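Local coordinates for sugar ABC transporter (Sugar-binding protein) (Bacillus halodurans, PDB 4YO7) that binds myo-inositol between its two lobes and probably serves as the carbohydrate-binding component of an ABC transporter, at residues Ala92-Phe97 against Val119-Asp124; Ala144-Glu149 against Val292-Gln297. All blocks are in the same frame, centred on the assembly; numbering follows the deposited sequence.

Contact 1: Ala92-Phe97 against Val119-Asp124; sequences AQVENF and VNMVND
V94 meets V122 and M121 where two neighbouring helices, 87-100 and 112-125, pack on one face of the parallel sheet of a periplasmic binding protein lobe. The helices are joined through strand 104-107 in an alpha-beta-alpha unit; locally their axes run almost parallel, 3° apart, at a separation of 10.5 Å. That spacing leaves the work to side chains. V94 CG1 is the hub: it presses on V122 CG2 at 3.4 Å, tighter than usual for two carbons, and lies 3.6 Å from M121 CE. With CG1 turned anti to its own amide nitrogen (chi1 173°), this methyl is aimed at the second helix.

M121, a methionine in selenium-labelled form, reaches between the helices with a long unbranched chain. Extended as far as SE, it then bends (chi3 57°), turning CE back onto V94 while SE lies 3.6 Å from E95 CG. The glutamate suits this position because its aliphatic CG can pack on M121 while its carboxylate lies at the exposed edge, with E95 OE2 4.0 Å from M121 SE.

Further in, the branched valines fit against the sheet: V94 touches V107 and V122 touches I105. F97 reaches I79 and I105. Helix 87-100 is also tied to the strand side by Q93, whose OE1 hydrogen-bonds to S51 OG and whose NE2 hydrogen-bonds to D82 O.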
loop_
_atom_site.group_PDB
_atom_site.type_symbol
_atom_site.label_atom_id
_atom_site.label_comp_id
_atom_site.label_asym_id
_atom_site.label_seq_id
_atom_site.Cartn_x
_atom_site.Cartn_y
_atom_site.Cartn_z
ATOM N N ALA A 92 -6.363 8.553 19.291
ATOM C CA ALA A 92 -7.168 9.680 19.779
ATOM C C ALA A 92 -8.309 10.011 18.814
ATOM O O ALA A 92 -9.406 10.363 19.241
ATOM C CB ALA A 92 -6.292 10.924 20.019
ATOM N N GLN A 93 -8.063 9.884 17.517
ATOM C CA GLN A 93 -9.103 10.070 16.522
ATOM C C GLN A 93 -10.196 9.035 16.659
ATOM O O GLN A 93 -11.375 9.348 16.645
ATOM C CB GLN A 93 -8.479 10.053 15.114
ATOM C CG GLN A 93 -7.575 11.248 14.921
ATOM C CD GLN A 93 -6.711 11.224 13.670
ATOM O OE1 GLN A 93 -6.571 10.200 13.005
ATOM N NE2 GLN A 93 -6.118 12.381 13.349
ATOM N N VAL A 94 -9.802 7.789 16.813
ATOM C CA VAL A 94 -10.776 6.714 16.993
ATOM C C VAL A 94 -11.572 6.868 18.286
ATOM O O VAL A 94 -12.787 6.687 18.290
ATOM C CB VAL A 94 -10.055 5.355 16.926
ATOM C CG1 VAL A 94 -10.987 4.197 17.273
ATOM C CG2 VAL A 94 -9.516 5.162 15.526
ATOM N N GLU A 95 -10.903 7.223 19.378
ATOM C CA GLU A 95 -11.607 7.464 20.643
ATOM C C GLU A 95 -12.651 8.584 20.499
ATOM O O GLU A 95 -13.727 8.514 21.088
ATOM C CB GLU A 95 -10.602 7.808 21.738
ATOM C CG GLU A 95 -9.789 6.593 22.196
ATOM C CD GLU A 95 -8.609 6.959 23.096
ATOM O OE1 GLU A 95 -8.333 8.161 23.279
ATOM O OE2 GLU A 95 -7.948 6.037 23.607
ATOM N N ASN A 96 -12.305 9.624 19.754
ATOM C CA ASN A 96 -13.236 10.705 19.464
ATOM C C ASN A 96 -14.427 10.221 18.655
ATOM O O ASN A 96 -15.568 10.561 18.946
ATOM C CB ASN A 96 -12.517 11.851 18.735
ATOM C CG ASN A 96 -13.443 13.013 18.417
ATOM O OD1 ASN A 96 -13.959 13.113 17.324
ATOM N ND2 ASN A 96 -13.665 13.882 19.382
ATOM N N PHE A 97 -14.169 9.406 17.642
ATOM C CA PHE A 97 -15.265 8.822 16.870
ATOM C C PHE A 97 -16.197 7.984 17.748
ATOM O O PHE A 97 -17.401 8.051 17.601
ATOM C CB PHE A 97 -14.745 7.949 15.731
ATOM C CG PHE A 97 -13.905 8.668 14.703
ATOM C CD1 PHE A 97 -14.022 10.024 14.447
ATOM C CD2 PHE A 97 -13.014 7.916 13.935
ATOM C CE1 PHE A 97 -13.222 10.623 13.472
ATOM C CE2 PHE A 97 -12.234 8.513 12.985
ATOM C CZ PHE A 97 -12.342 9.853 12.746
ATOM N N VAL A 119 -9.102 -1.984 16.997
ATOM C CA VAL A 119 -10.224 -2.865 16.691
ATOM C C VAL A 119 -10.917 -3.368 17.957
ATOM O O VAL A 119 -12.148 -3.400 18.023
ATOM C CB VAL A 119 -9.762 -4.044 15.808
ATOM C CG1 VAL A 119 -10.885 -5.037 15.596
ATOM C CG2 VAL A 119 -9.312 -3.533 14.475
ATOM N N ASN A 120 -10.145 -3.714 18.981
ATOM C CA ASN A 120 -10.745 -4.149 20.236
ATOM C C ASN A 120 -11.650 -3.088 20.842
ATOM O O ASN A 120 -12.767 -3.385 21.286
ATOM C CB ASN A 120 -9.667 -4.528 21.249
ATOM C CG ASN A 120 -8.995 -5.847 20.916
ATOM O OD1 ASN A 120 -9.580 -6.709 20.258
ATOM N ND2 ASN A 120 -7.769 -6.022 21.396
HETATM N N MSE A 121 -11.171 -1.855 20.837
HETATM C CA MSE A 121 -11.898 -0.740 21.416
HETATM C C MSE A 121 -13.189 -0.437 20.656
HETATM O O MSE A 121 -14.246 -0.218 21.275
HETATM C CB MSE A 121 -10.975 0.484 21.441
HETATM C CG MSE A 121 -11.554 1.684 22.067
HETATM SE SE MSE A 121 -10.175 3.058 22.230
HETATM C CE MSE A 121 -9.544 3.304 20.422
ATOM N N VAL A 122 -13.113 -0.436 19.323
ATOM C CA VAL A 122 -14.259 -0.100 18.516
ATOM C C VAL A 122 -15.254 -1.262 18.613
ATOM O O VAL A 122 -16.441 -1.028 18.724
ATOM C CB VAL A 122 -13.859 0.227 17.056
ATOM C CG1 VAL A 122 -15.065 0.527 16.192
ATOM C CG2 VAL A 122 -12.956 1.410 17.058
ATOM N N ASN A 123 -14.773 -2.501 18.575
ATOM C CA ASN A 123 -15.676 -3.646 18.784
ATOM C C ASN A 123 -16.419 -3.547 20.132
ATOM O O ASN A 123 -17.637 -3.776 20.200
ATOM C CB ASN A 123 -14.940 -4.967 18.739
ATOM C CG ASN A 123 -14.560 -5.407 17.334
ATOM O OD1 ASN A 123 -15.156 -4.993 16.333
ATOM N ND2 ASN A 123 -13.582 -6.280 17.267
ATOM N N ASP A 124 -15.697 -3.208 21.199
ATOM C CA ASP A 124 -16.331 -3.069 22.520
ATOM C C ASP A 124 -17.379 -1.973 22.494
ATOM O O ASP A 124 -18.361 -2.076 23.207
ATOM C CB ASP A 124 -15.310 -2.770 23.622
ATOM C CG ASP A 124 -14.485 -3.989 24.013
ATOM O OD1 ASP A 124 -14.889 -5.124 23.694
ATOM O OD2 ASP A 124 -13.439 -3.802 24.656
#

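Contact 2: Ala144-Glu149 against Val292-Gln297; sequences AFVGSE and VKVAVQ
A144 and V146 both point at V294, the one residue of helix segment 292-297 that meets this strand of the alpha/beta sandwich. Strand 144-147 is part of the parallel sheet of the N-terminal lobe, and helix 284-299 packs on one face of it. Both meetings are light van der Waals contacts: A144 CB lies 4.1 Å from V294 CG1, and V146 CG2 lies 4.3 Å from V294 CG2. V294 thus straddles the two strand residues with its two methyls. A small alanine and a beta-branched valine suit a buried strand face, and V294 also packs on I130 of the adjacent strand.

Against this buried apolar trio stands the solvent side of the helix, where K293 is exposed and its NZ forms a salt bridge with E69 OE2. On the strand, backbone hydrogen bonds link A144 and V146 to I131 on one edge, and F145 and G147 to A307 on the other. F145 points away from the helix and packs on I131 and M308. Its ring folds beside G147, where the lack of a side chain leaves room for F145 CZ to approach G147 CA to 3.8 Å.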
loop_
_atom_site.group_PDB
_atom_site.type_symbol
_atom_site.label_atom_id
_atom_site.label_comp_id
_atom_site.label_asym_id
_atom_site.label_seq_id
_atom_site.Cartn_x
_atom_site.Cartn_y
_atom_site.Cartn_z
ATOM N N ALA A 144 -14.906 -5.609 8.445
ATOM C CA ALA A 144 -14.507 -5.988 7.090
ATOM C C ALA A 144 -13.150 -5.407 6.773
ATOM O O ALA A 144 -12.742 -4.431 7.388
ATOM C CB ALA A 144 -15.549 -5.510 6.050
ATOM N N PHE A 145 -12.480 -6.034 5.806
ATOM C CA PHE A 145 -11.212 -5.549 5.247
ATOM C C PHE A 145 -11.408 -5.258 3.769
ATOM O O PHE A 145 -11.983 -6.084 3.045
ATOM C CB PHE A 145 -10.073 -6.574 5.410
ATOM C CG PHE A 145 -8.780 -6.125 4.794
ATOM C CD1 PHE A 145 -8.029 -5.133 5.403
ATOM C CD2 PHE A 145 -8.334 -6.655 3.591
ATOM C CE1 PHE A 145 -6.861 -4.684 4.831
ATOM C CE2 PHE A 145 -7.124 -6.220 3.027
ATOM C CZ PHE A 145 -6.396 -5.235 3.646
ATOM N N VAL A 146 -10.936 -4.089 3.351
ATOM C CA VAL A 146 -10.932 -3.673 1.946
ATOM C C VAL A 146 -9.500 -3.352 1.554
ATOM O O VAL A 146 -8.903 -2.428 2.088
ATOM C CB VAL A 146 -11.832 -2.442 1.703
ATOM C CG1 VAL A 146 -11.774 -2.039 0.254
ATOM C CG2 VAL A 146 -13.266 -2.765 2.100
ATOM N N GLY A 147 -8.944 -4.142 0.649
ATOM C CA GLY A 147 -7.556 -3.963 0.263
ATOM C C GLY A 147 -7.102 -5.054 -0.668
ATOM O O GLY A 147 -7.907 -5.675 -1.328
ATOM N N SER A 148 -5.791 -5.275 -0.711
ATOM C CA SER A 148 -5.202 -6.219 -1.633
ATOM C C SER A 148 -4.194 -7.080 -0.899
ATOM O O SER A 148 -3.626 -6.670 0.107
ATOM C CB SER A 148 -4.543 -5.474 -2.782
ATOM O OG SER A 148 -5.509 -4.717 -3.488
ATOM N N GLU A 149 -3.965 -8.274 -1.415
ATOM C CA GLU A 149 -3.165 -9.267 -0.703
ATOM C C GLU A 149 -1.672 -9.067 -0.972
ATOM O O GLU A 149 -1.185 -9.353 -2.064
ATOM C CB GLU A 149 -3.595 -10.665 -1.134
ATOM C CG GLU A 149 -2.847 -11.782 -0.423
ATOM C CD GLU A 149 -3.303 -11.950 1.018
ATOM O OE1 GLU A 149 -4.536 -12.029 1.249
ATOM O OE2 GLU A 149 -2.432 -12.005 1.919
ATOM N N VAL A 292 -15.625 3.212 1.507
ATOM C CA VAL A 292 -16.761 4.074 1.797
ATOM C C VAL A 292 -18.103 3.351 1.600
ATOM O O VAL A 292 -19.003 3.463 2.444
ATOM C CB VAL A 292 -16.718 5.358 0.946
ATOM C CG1 VAL A 292 -18.003 6.155 1.088
ATOM C CG2 VAL A 292 -15.561 6.197 1.411
ATOM N N LYS A 293 -18.235 2.606 0.511
ATOM C CA LYS A 293 -19.471 1.891 0.247
ATOM C C LYS A 293 -19.783 0.873 1.343
ATOM O O LYS A 293 -20.931 0.734 1.777
ATOM C CB LYS A 293 -19.408 1.196 -1.124
ATOM C CG LYS A 293 -19.402 2.136 -2.291
ATOM C CD LYS A 293 -19.222 1.344 -3.595
ATOM C CE LYS A 293 -18.930 2.215 -4.794
ATOM N NZ LYS A 293 -20.157 2.844 -5.342
ATOM N N VAL A 294 -18.751 0.160 1.783
ATOM C CA VAL A 294 -18.912 -0.852 2.801
ATOM C C VAL A 294 -19.281 -0.206 4.142
ATOM O O VAL A 294 -20.134 -0.703 4.873
ATOM C CB VAL A 294 -17.636 -1.694 2.906
ATOM C CG1 VAL A 294 -17.667 -2.627 4.100
ATOM C CG2 VAL A 294 -17.486 -2.509 1.615
ATOM N N ALA A 295 -18.635 0.911 4.457
ATOM C CA ALA A 295 -18.900 1.623 5.696
ATOM C C ALA A 295 -20.328 2.138 5.732
ATOM O O ALA A 295 -21.023 2.049 6.746
ATOM C CB ALA A 295 -17.907 2.780 5.861
ATOM N N VAL A 296 -20.781 2.666 4.612
ATOM C CA VAL A 296 -22.167 3.119 4.511
ATOM C C VAL A 296 -23.139 1.948 4.717
ATOM O O VAL A 296 -24.137 2.067 5.441
ATOM C CB VAL A 296 -22.434 3.793 3.160
ATOM C CG1 VAL A 296 -23.918 3.935 2.891
ATOM C CG2 VAL A 296 -21.771 5.159 3.129
ATOM N N GLN A 297 -22.863 0.808 4.084
ATOM C CA GLN A 297 -23.722 -0.343 4.267
ATOM C C GLN A 297 -23.783 -0.745 5.729
ATOM O O GLN A 297 -24.852 -1.082 6.229
ATOM C CB GLN A 297 -23.244 -1.541 3.436
ATOM C CG GLN A 297 -23.425 -1.397 1.954
ATOM C CD GLN A 297 -22.822 -2.573 1.195
ATOM O OE1 GLN A 297 -21.770 -3.090 1.566
ATOM N NE2 GLN A 297 -23.499 -3.012 0.143
#

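From the N terminus, the chain runs through strand 46-52, helix 57-70 and strand 76-82 before contact 1 closes a short loop, in which only 21 residues, including strand 104-107, separate the two helical segments. Contact 2 opens later and closes a far longer excursion: the 142 residues between its segments include the four-stranded sheet of the other lobe before helix 284-299 comes back. The contacts therefore follow in series, neither nested nor crossed. Their helices lie on opposite faces of the same parallel sheet. The centres of contact 1 and contact 2 are about 17 Å apart. Contact 1 joins sequential helices; contact 2 brings a helix from late in the sequence back onto strand 144-147 of the first lobe.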